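Local coordinates for protein ORF10 (Moritella marina, PDB 6RIW) that forms the ketosynthase-chain length factor didomain of a polyunsaturated fatty acid synthase and probably condenses acyl units into 3-oxoacyl chains, at residues 381-385 / 448-452; 665-671 / 870-876. One frame throughout, in Å; residues are numbered along the deposited sequence.

Contact 1 (381-385 / 448-452); sequences AMLAL and VLQQP
This is an apolar helix-on-sheet contact in the ketosynthase domain: the C-terminal part of helix 374-387 lies against the end of strand 443-450, part of the layered alpha/beta thiolase fold. Build residues 381-385 as regular alpha helix, with Leu-385 N bonded to Ala-381 O at 2.8 Å. Residues 448-450 are extended, and Gln-451 and Pro-452 continue beyond the strand at phi near -60° and psi near 150°. The two axes come within 8.8 Å and run in roughly the same direction, crossing at -30°. In register, the CA atoms of Met-382 and Leu-449 are 7.3 Å apart, and those of Leu-385 and Gln-451 5.0 Å.

Leu-449 (mt) supplies the strand's central apolar contact. Its CD1 sits 4.0 Å from Ala-381 CB and 3.9 Å from Met-382 CG, while its CB receives Leu-385 CD1 at 3.5 Å. Met-382 sets off sideways (mtt), its end coming nearer the strand. Leu-385 is also mt, its CB directed at the strand. At the helical segment's C-terminal end, Leu-385 O lies 3.8 Å from Gln-451 CB. No hydrogen bond crosses; Gln-451 OE1 instead accepts one from Arg-431 N, their backbones bonding as well.

Strand alternation sends Gln-450 to the other face, beside the magnesium-site residue Lys-286. Strands 283-292 and 432-439 flank strand 443-450, giving Leu-449 Ile-285 and Val-435 as neighbours, and helix 304-318 packs on Val-448 across the sheet.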
ATOM      1  N   ALA A 381     -21.920 -12.329   2.988  1.00 21.46           N
ATOM      2  CA  ALA A 381     -22.998 -11.711   3.756  1.00 21.03           C
ATOM      3  C   ALA A 381     -24.053 -11.095   2.845  1.00 23.91           C
ATOM      4  O   ALA A 381     -25.261 -11.242   3.093  1.00 23.55           O
ATOM      5  CB  ALA A 381     -22.429 -10.667   4.719  1.00 22.84           C
ATOM      6  N   MET A 382     -23.631 -10.402   1.781  1.00 22.35           N
ATOM      7  CA  MET A 382     -24.608  -9.798   0.880  1.00 22.00           C
ATOM      8  C   MET A 382     -25.420 -10.849   0.140  1.00 25.62           C
ATOM      9  O   MET A 382     -26.622 -10.655  -0.092  1.00 26.76           O
ATOM     10  CB  MET A 382     -23.929  -8.867  -0.125  1.00 24.88           C
ATOM     11  CG  MET A 382     -23.307  -7.660   0.525  1.00 25.89           C
ATOM     12  SD  MET A 382     -22.321  -6.727  -0.657  1.00 30.25           S
ATOM     13  CE  MET A 382     -21.374  -5.715   0.511  1.00 29.47           C
ATOM     14  N   LEU A 383     -24.790 -11.956  -0.266  1.00 23.42           N
ATOM     15  CA  LEU A 383     -25.558 -13.011  -0.920  1.00 25.26           C
ATOM     16  C   LEU A 383     -26.483 -13.706   0.073  1.00 28.25           C
ATOM     17  O   LEU A 383     -27.604 -14.088  -0.284  1.00 30.00           O
ATOM     18  CB  LEU A 383     -24.630 -14.024  -1.593  1.00 25.42           C
ATOM     19  CG  LEU A 383     -23.924 -13.504  -2.861  1.00 25.19           C
ATOM     20  CD1 LEU A 383     -22.972 -14.550  -3.450  1.00 21.14           C
ATOM     21  CD2 LEU A 383     -24.916 -13.012  -3.910  1.00 28.05           C
ATOM     22  N   ALA A 384     -26.032 -13.880   1.318  1.00 27.20           N
ATOM     23  CA  ALA A 384     -26.874 -14.495   2.342  1.00 24.27           C
ATOM     24  C   ALA A 384     -28.080 -13.623   2.668  1.00 29.06           C
ATOM     25  O   ALA A 384     -29.182 -14.139   2.901  1.00 27.90           O
ATOM     26  CB  ALA A 384     -26.056 -14.747   3.606  1.00 24.83           C
ATOM     27  N   LEU A 385     -27.880 -12.298   2.719  1.00 26.93           N
ATOM     28  CA  LEU A 385     -28.985 -11.379   2.975  1.00 26.82           C
ATOM     29  C   LEU A 385     -30.022 -11.431   1.861  1.00 31.21           C
ATOM     30  O   LEU A 385     -31.227 -11.337   2.125  1.00 32.71           O
ATOM     31  CB  LEU A 385     -28.460  -9.950   3.142  1.00 23.62           C
ATOM     32  CG  LEU A 385     -27.835  -9.613   4.495  1.00 26.30           C
ATOM     33  CD1 LEU A 385     -26.903  -8.373   4.389  1.00 24.70           C
ATOM     34  CD2 LEU A 385     -28.897  -9.404   5.555  1.00 24.77           C
ATOM     35  N   VAL A 448     -22.436  -2.445   8.465  1.00 18.28           N
ATOM     36  CA  VAL A 448     -23.793  -2.904   8.761  1.00 19.18           C
ATOM     37  C   VAL A 448     -24.548  -2.995   7.443  1.00 20.86           C
ATOM     38  O   VAL A 448     -24.685  -1.994   6.723  1.00 21.92           O
ATOM     39  CB  VAL A 448     -24.501  -1.970   9.754  1.00 19.94           C
ATOM     40  CG1 VAL A 448     -25.868  -2.562  10.147  1.00 19.63           C
ATOM     41  CG2 VAL A 448     -23.628  -1.766  10.970  1.00 20.09           C
ATOM     42  N   LEU A 449     -25.002  -4.204   7.102  1.00 20.15           N
ATOM     43  CA  LEU A 449     -25.653  -4.475   5.832  1.00 19.78           C
ATOM     44  C   LEU A 449     -27.086  -4.947   6.063  1.00 24.30           C
ATOM     45  O   LEU A 449     -27.381  -5.626   7.052  1.00 21.73           O
ATOM     46  CB  LEU A 449     -24.908  -5.550   5.041  1.00 22.05           C
ATOM     47  CG  LEU A 449     -23.385  -5.473   5.032  1.00 22.23           C
ATOM     48  CD1 LEU A 449     -22.828  -6.702   4.310  1.00 23.70           C
ATOM     49  CD2 LEU A 449     -22.995  -4.183   4.322  1.00 22.43           C
ATOM     50  N   GLN A 450     -27.962  -4.615   5.119  1.00 24.83           N
ATOM     51  CA  GLN A 450     -29.350  -5.048   5.182  1.00 25.13           C
ATOM     52  C   GLN A 450     -29.785  -5.596   3.833  1.00 25.50           C
ATOM     53  O   GLN A 450     -29.198  -5.291   2.790  1.00 23.31           O
ATOM     54  CB  GLN A 450     -30.266  -3.898   5.618  1.00 25.18           C
ATOM     55  CG  GLN A 450     -30.085  -3.529   7.084  1.00 25.53           C
ATOM     56  CD  GLN A 450     -31.055  -2.442   7.548  1.00 30.09           C
ATOM     57  OE1 GLN A 450     -31.579  -1.667   6.743  1.00 31.56           O
ATOM     58  NE2 GLN A 450     -31.294  -2.388   8.851  1.00 29.15           N
ATOM     59  N   GLN A 451     -30.848  -6.401   3.864  1.00 23.41           N
ATOM     60  CA  GLN A 451     -31.369  -6.998   2.648  1.00 26.46           C
ATOM     61  C   GLN A 451     -31.737  -5.908   1.645  1.00 24.00           C
ATOM     62  O   GLN A 451     -32.029  -4.769   2.034  1.00 23.20           O
ATOM     63  CB  GLN A 451     -32.590  -7.872   2.966  1.00 30.50           C
ATOM     64  CG  GLN A 451     -33.742  -7.122   3.608  1.00 28.87           C
ATOM     65  CD  GLN A 451     -34.896  -8.053   3.960  1.00 30.58           C
ATOM     66  OE1 GLN A 451     -35.157  -8.316   5.135  1.00 30.04           O
ATOM     67  NE2 GLN A 451     -35.568  -8.576   2.939  1.00 33.94           N
ATOM     68  N   PRO A 452     -31.694  -6.212   0.348  1.00 24.90           N
ATOM     69  CA  PRO A 452     -31.995  -5.186  -0.649  1.00 25.92           C
ATOM     70  C   PRO A 452     -33.445  -4.746  -0.573  1.00 32.54           C
ATOM     71  O   PRO A 452     -34.335  -5.522  -0.221  1.00 27.99           O
ATOM     72  CB  PRO A 452     -31.706  -5.884  -1.983  1.00 24.64           C
ATOM     73  CG  PRO A 452     -31.797  -7.334  -1.681  1.00 27.97           C
ATOM     74  CD  PRO A 452     -31.335  -7.499  -0.271  1.00 23.73           C
TER

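Contact 2 (665-671 / 870-876)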
ATOM      1  N   GLU A 665       1.004   6.950  -6.589  1.00 11.18           N
ATOM      2  CA  GLU A 665       2.241   7.322  -7.314  1.00 13.90           C
ATOM      3  C   GLU A 665       2.618   8.754  -6.902  1.00 11.99           C
ATOM      4  O   GLU A 665       2.530   9.105  -5.712  1.00  9.99           O
ATOM      5  CB  GLU A 665       2.037   7.104  -8.815  1.00 13.11           C
ATOM      6  CG  GLU A 665       1.697   5.641  -9.192  1.00 14.13           C
ATOM      7  CD  GLU A 665       2.709   4.646  -8.645  1.00 17.11           C
ATOM      8  OE1 GLU A 665       3.927   4.974  -8.645  1.00 17.62           O
ATOM      9  OE2 GLU A 665       2.301   3.545  -8.185  1.00 17.60           O
ATOM     10  N   GLU A 666       3.063   9.607  -7.834  1.00  9.98           N
ATOM     11  CA  GLU A 666       3.504  10.939  -7.424  1.00 11.99           C
ATOM     12  C   GLU A 666       2.371  11.741  -6.796  1.00 10.95           C
ATOM     13  O   GLU A 666       2.627  12.636  -5.987  1.00 12.58           O
ATOM     14  CB  GLU A 666       4.083  11.713  -8.620  1.00 11.45           C
ATOM     15  CG  GLU A 666       5.430  11.163  -9.111  1.00 11.63           C
ATOM     16  CD  GLU A 666       5.273  10.158 -10.265  1.00 15.63           C
ATOM     17  OE1 GLU A 666       4.304   9.357 -10.256  1.00 14.24           O
ATOM     18  OE2 GLU A 666       6.138  10.150 -11.178  1.00 16.14           O
ATOM     19  N   ASN A 667       1.115  11.441  -7.146  1.00 10.89           N
ATOM     20  CA  ASN A 667      -0.022  12.153  -6.570  1.00 12.60           C
ATOM     21  C   ASN A 667      -0.499  11.565  -5.237  1.00 11.36           C
ATOM     22  O   ASN A 667      -1.580  11.928  -4.759  1.00 10.99           O
ATOM     23  CB  ASN A 667      -1.166  12.212  -7.588  1.00 14.49           C
ATOM     24  CG  ASN A 667      -0.932  13.297  -8.644  1.00 16.79           C
ATOM     25  OD1 ASN A 667      -0.415  14.371  -8.336  1.00 18.08           O
ATOM     26  ND2 ASN A 667      -1.246  12.994  -9.895  1.00 21.29           N
ATOM     27  N   SER A 668       0.296  10.705  -4.600  1.00 10.23           N
ATOM     28  CA  SER A 668      -0.128  10.106  -3.335  1.00 10.87           C
ATOM     29  C   SER A 668      -0.528  11.159  -2.295  1.00 10.19           C
ATOM     30  O   SER A 668      -1.574  11.040  -1.645  1.00 11.50           O
ATOM     31  CB  SER A 668       1.001   9.239  -2.772  1.00  9.41           C
ATOM     32  OG  SER A 668       1.263   8.106  -3.591  1.00  9.30           O
ATOM     33  N   VAL A 669       0.312  12.177  -2.095  1.00 11.32           N
ATOM     34  CA  VAL A 669       0.029  13.171  -1.057  1.00  9.18           C
ATOM     35  C   VAL A 669      -1.216  13.982  -1.395  1.00 11.29           C
ATOM     36  O   VAL A 669      -2.026  14.293  -0.512  1.00 10.79           O
ATOM     37  CB  VAL A 669       1.246  14.088  -0.836  1.00 10.32           C
ATOM     38  CG1 VAL A 669       0.850  15.297   0.063  1.00 11.94           C
ATOM     39  CG2 VAL A 669       2.397  13.314  -0.183  1.00  9.89           C
ATOM     40  N   TYR A 670      -1.396  14.351  -2.668  1.00 11.11           N
ATOM     41  CA  TYR A 670      -2.580  15.132  -3.022  1.00 10.69           C
ATOM     42  C   TYR A 670      -3.864  14.312  -2.882  1.00 12.03           C
ATOM     43  O   TYR A 670      -4.900  14.857  -2.489  1.00 12.74           O
ATOM     44  CB  TYR A 670      -2.411  15.705  -4.444  1.00 12.20           C
ATOM     45  CG  TYR A 670      -1.153  16.553  -4.607  1.00 11.34           C
ATOM     46  CD1 TYR A 670      -0.676  17.330  -3.563  1.00 13.95           C
ATOM     47  CD2 TYR A 670      -0.432  16.556  -5.800  1.00 13.56           C
ATOM     48  CE1 TYR A 670       0.484  18.107  -3.696  1.00 12.01           C
ATOM     49  CE2 TYR A 670       0.732  17.333  -5.942  1.00 16.86           C
ATOM     50  CZ  TYR A 670       1.172  18.104  -4.892  1.00 14.49           C
ATOM     51  OH  TYR A 670       2.321  18.866  -5.044  1.00 15.53           O
ATOM     52  N   ARG A 671      -3.823  13.002  -3.155  1.00 10.90           N
ATOM     53  CA  ARG A 671      -4.990  12.180  -2.835  1.00 10.26           C
ATOM     54  C   ARG A 671      -5.251  12.120  -1.327  1.00 11.15           C
ATOM     55  O   ARG A 671      -6.412  12.015  -0.911  1.00 12.04           O
ATOM     56  CB  ARG A 671      -4.844  10.766  -3.405  1.00 12.70           C
ATOM     57  CG  ARG A 671      -4.869  10.695  -4.949  1.00 12.97           C
ATOM     58  CD  ARG A 671      -6.253  11.007  -5.557  1.00 17.36           C
ATOM     59  NE  ARG A 671      -6.231  10.876  -7.021  1.00 17.24           N
ATOM     60  CZ  ARG A 671      -7.221  11.271  -7.827  1.00 21.73           C
ATOM     61  NH1 ARG A 671      -7.110  11.104  -9.145  1.00 18.20           N
ATOM     62  NH2 ARG A 671      -8.327  11.824  -7.319  1.00 18.59           N
ATOM     63  N   GLY A 870       0.544  19.004 -10.022  1.00 12.92           N
ATOM     64  CA  GLY A 870       1.066  17.659  -9.855  1.00 15.08           C
ATOM     65  C   GLY A 870       0.723  16.749 -11.018  1.00 15.38           C
ATOM     66  O   GLY A 870      -0.405  16.783 -11.526  1.00 14.86           O
ATOM     67  N   LEU A 871       1.712  15.969 -11.478  1.00 12.37           N
ATOM     68  CA  LEU A 871       1.542  14.962 -12.511  1.00 13.76           C
ATOM     69  C   LEU A 871       2.189  13.690 -12.001  1.00 14.21           C
ATOM     70  O   LEU A 871       2.883  13.697 -10.983  1.00 15.25           O
ATOM     71  CB  LEU A 871       2.176  15.377 -13.859  1.00 14.16           C
ATOM     72  CG  LEU A 871       1.623  16.666 -14.488  1.00 14.89           C
ATOM     73  CD1 LEU A 871       2.481  17.084 -15.685  1.00 20.37           C
ATOM     74  CD2 LEU A 871       0.180  16.454 -14.943  1.00 19.09           C
ATOM     75  N   GLY A 872       1.963  12.579 -12.690  1.00 15.20           N
ATOM     76  CA  GLY A 872       2.703  11.387 -12.312  1.00 15.93           C
ATOM     77  C   GLY A 872       2.220  10.155 -13.051  1.00 15.06           C
ATOM     78  O   GLY A 872       1.420  10.226 -13.988  1.00 15.23           O
ATOM     79  N   ARG A 873       2.726   9.020 -12.595  1.00 14.81           N
ATOM     80  CA  ARG A 873       2.398   7.776 -13.263  1.00 15.52           C
ATOM     81  C   ARG A 873       0.978   7.315 -12.984  1.00 15.75           C
ATOM     82  O   ARG A 873       0.556   6.308 -13.563  1.00 16.02           O
ATOM     83  CB  ARG A 873       3.399   6.697 -12.856  1.00 14.68           C
ATOM     84  CG  ARG A 873       4.799   6.917 -13.435  1.00 19.56           C
ATOM     85  CD  ARG A 873       4.743   6.938 -14.985  1.00 19.87           C
ATOM     86  NE  ARG A 873       4.405   5.617 -15.522  1.00 23.24           N
ATOM     87  CZ  ARG A 873       4.084   5.375 -16.792  1.00 23.30           C
ATOM     88  NH1 ARG A 873       4.044   6.366 -17.684  1.00 22.12           N
ATOM     89  NH2 ARG A 873       3.827   4.139 -17.185  1.00 22.06           N
ATOM     90  N   ASP A 874       0.235   8.000 -12.114  1.00 13.38           N
ATOM     91  CA  ASP A 874      -1.177   7.671 -11.950  1.00 14.97           C
ATOM     92  C   ASP A 874      -2.040   8.241 -13.070  1.00 16.08           C
ATOM     93  O   ASP A 874      -3.230   7.908 -13.149  1.00 17.96           O
ATOM     94  CB  ASP A 874      -1.667   8.192 -10.602  1.00 17.43           C
ATOM     95  CG  ASP A 874      -1.364   9.686 -10.427  1.00 20.85           C
ATOM     96  OD1 ASP A 874      -0.157  10.087 -10.510  1.00 23.25           O
ATOM     97  OD2 ASP A 874      -2.328  10.453 -10.219  1.00 23.43           O
ATOM     98  N   ASN A 875      -1.462   9.069 -13.946  1.00 14.02           N
ATOM     99  CA  ASN A 875      -2.166   9.602 -15.125  1.00 16.03           C
ATOM    100  C   ASN A 875      -3.356  10.472 -14.713  1.00 17.87           C
ATOM    101  O   ASN A 875      -4.462  10.373 -15.259  1.00 17.01           O
ATOM    102  CB  ASN A 875      -2.602   8.475 -16.080  1.00 17.53           C
ATOM    103  CG  ASN A 875      -2.769   8.966 -17.512  1.00 17.96           C
ATOM    104  OD1 ASN A 875      -2.519  10.135 -17.809  1.00 17.85           O
ATOM    105  ND2 ASN A 875      -3.177   8.078 -18.406  1.00 21.78           N
ATOM    106  N   SER A 876      -3.141  11.319 -13.714  1.00 16.30           N
ATOM    107  CA  SER A 876      -4.089  12.388 -13.439  1.00 14.07           C
ATOM    108  C   SER A 876      -3.313  13.639 -13.062  1.00 17.75           C
ATOM    109  O   SER A 876      -2.152  13.586 -12.632  1.00 14.92           O
ATOM    110  CB  SER A 876      -5.099  11.998 -12.344  1.00 19.86           C
ATOM    111  OG  SER A 876      -4.444  11.795 -11.118  1.00 27.90           O
TER
HETATM  112  O   HOH W   1       2.149  14.847  -8.466  1.00 17.86           O
HETATM  113  O   HOH W   2      -4.380   9.642  -8.622  1.00 22.60           O
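Glu-665 starts the turn between strand 659-663 and helix 668-682 with a positive phi (60°), and its CB rests 3.9 Å from Asp-874 N. Glu-666 then reaches the type I turn 872-875: its OE1 accepts a nearly straight hydrogen bond from Arg-873 N at 2.8 Å and lies 3.3 Å from Gly-872 CA, where a CB would clash. Asn-667, at the N-cap position, spends its side chain on the loop instead of the helix. Its ND2 donates to Asp-874 OD2 at 2.8 Å and weakly to Ser-876 O at 2.9 Å, while water 1 links its OD1 to Leu-871 O. Ser-668 OG turns back to Glu-665 O (2.7 Å). One helical turn on, the Tyr-670 ring edge meets Gly-870 CA, 3.9 Å from CE2, and Arg-671 NE reaches Asp-874 OD2 through water 2; its guanidinium also pairs with Glu-674.

Glu-666 probably takes the place of the nucleophilic cysteine of active condensing enzymes, consistent with a chain length factor domain. The loop joins strands 865-870 and 876-884, helix 841-854 packs against Val-669 and Tyr-670, and Arg-873 bridges to Asp-167 of the ketosynthase domain.

Contact 1 belongs to the ketosynthase domain and contact 2 to the chain length factor domain, their centres 36 Å apart and their nearest atoms about 23 Å, so neither touches the other. By topology, strands 432-439 and 443-450 correspond to 865-870 and 876-884, so the two contacts use related hairpins at different places: contact 1 the far end of the second strand, contact 2 the connecting loop. Contact 2 is wholly buried, contact 1 mostly so, with partly exposed glutamines and a place farther from the chain's centre. Its chemistry is leucine, alanine and methionine packing; contact 2, deeper, relies on carboxylates, an amide and two waters.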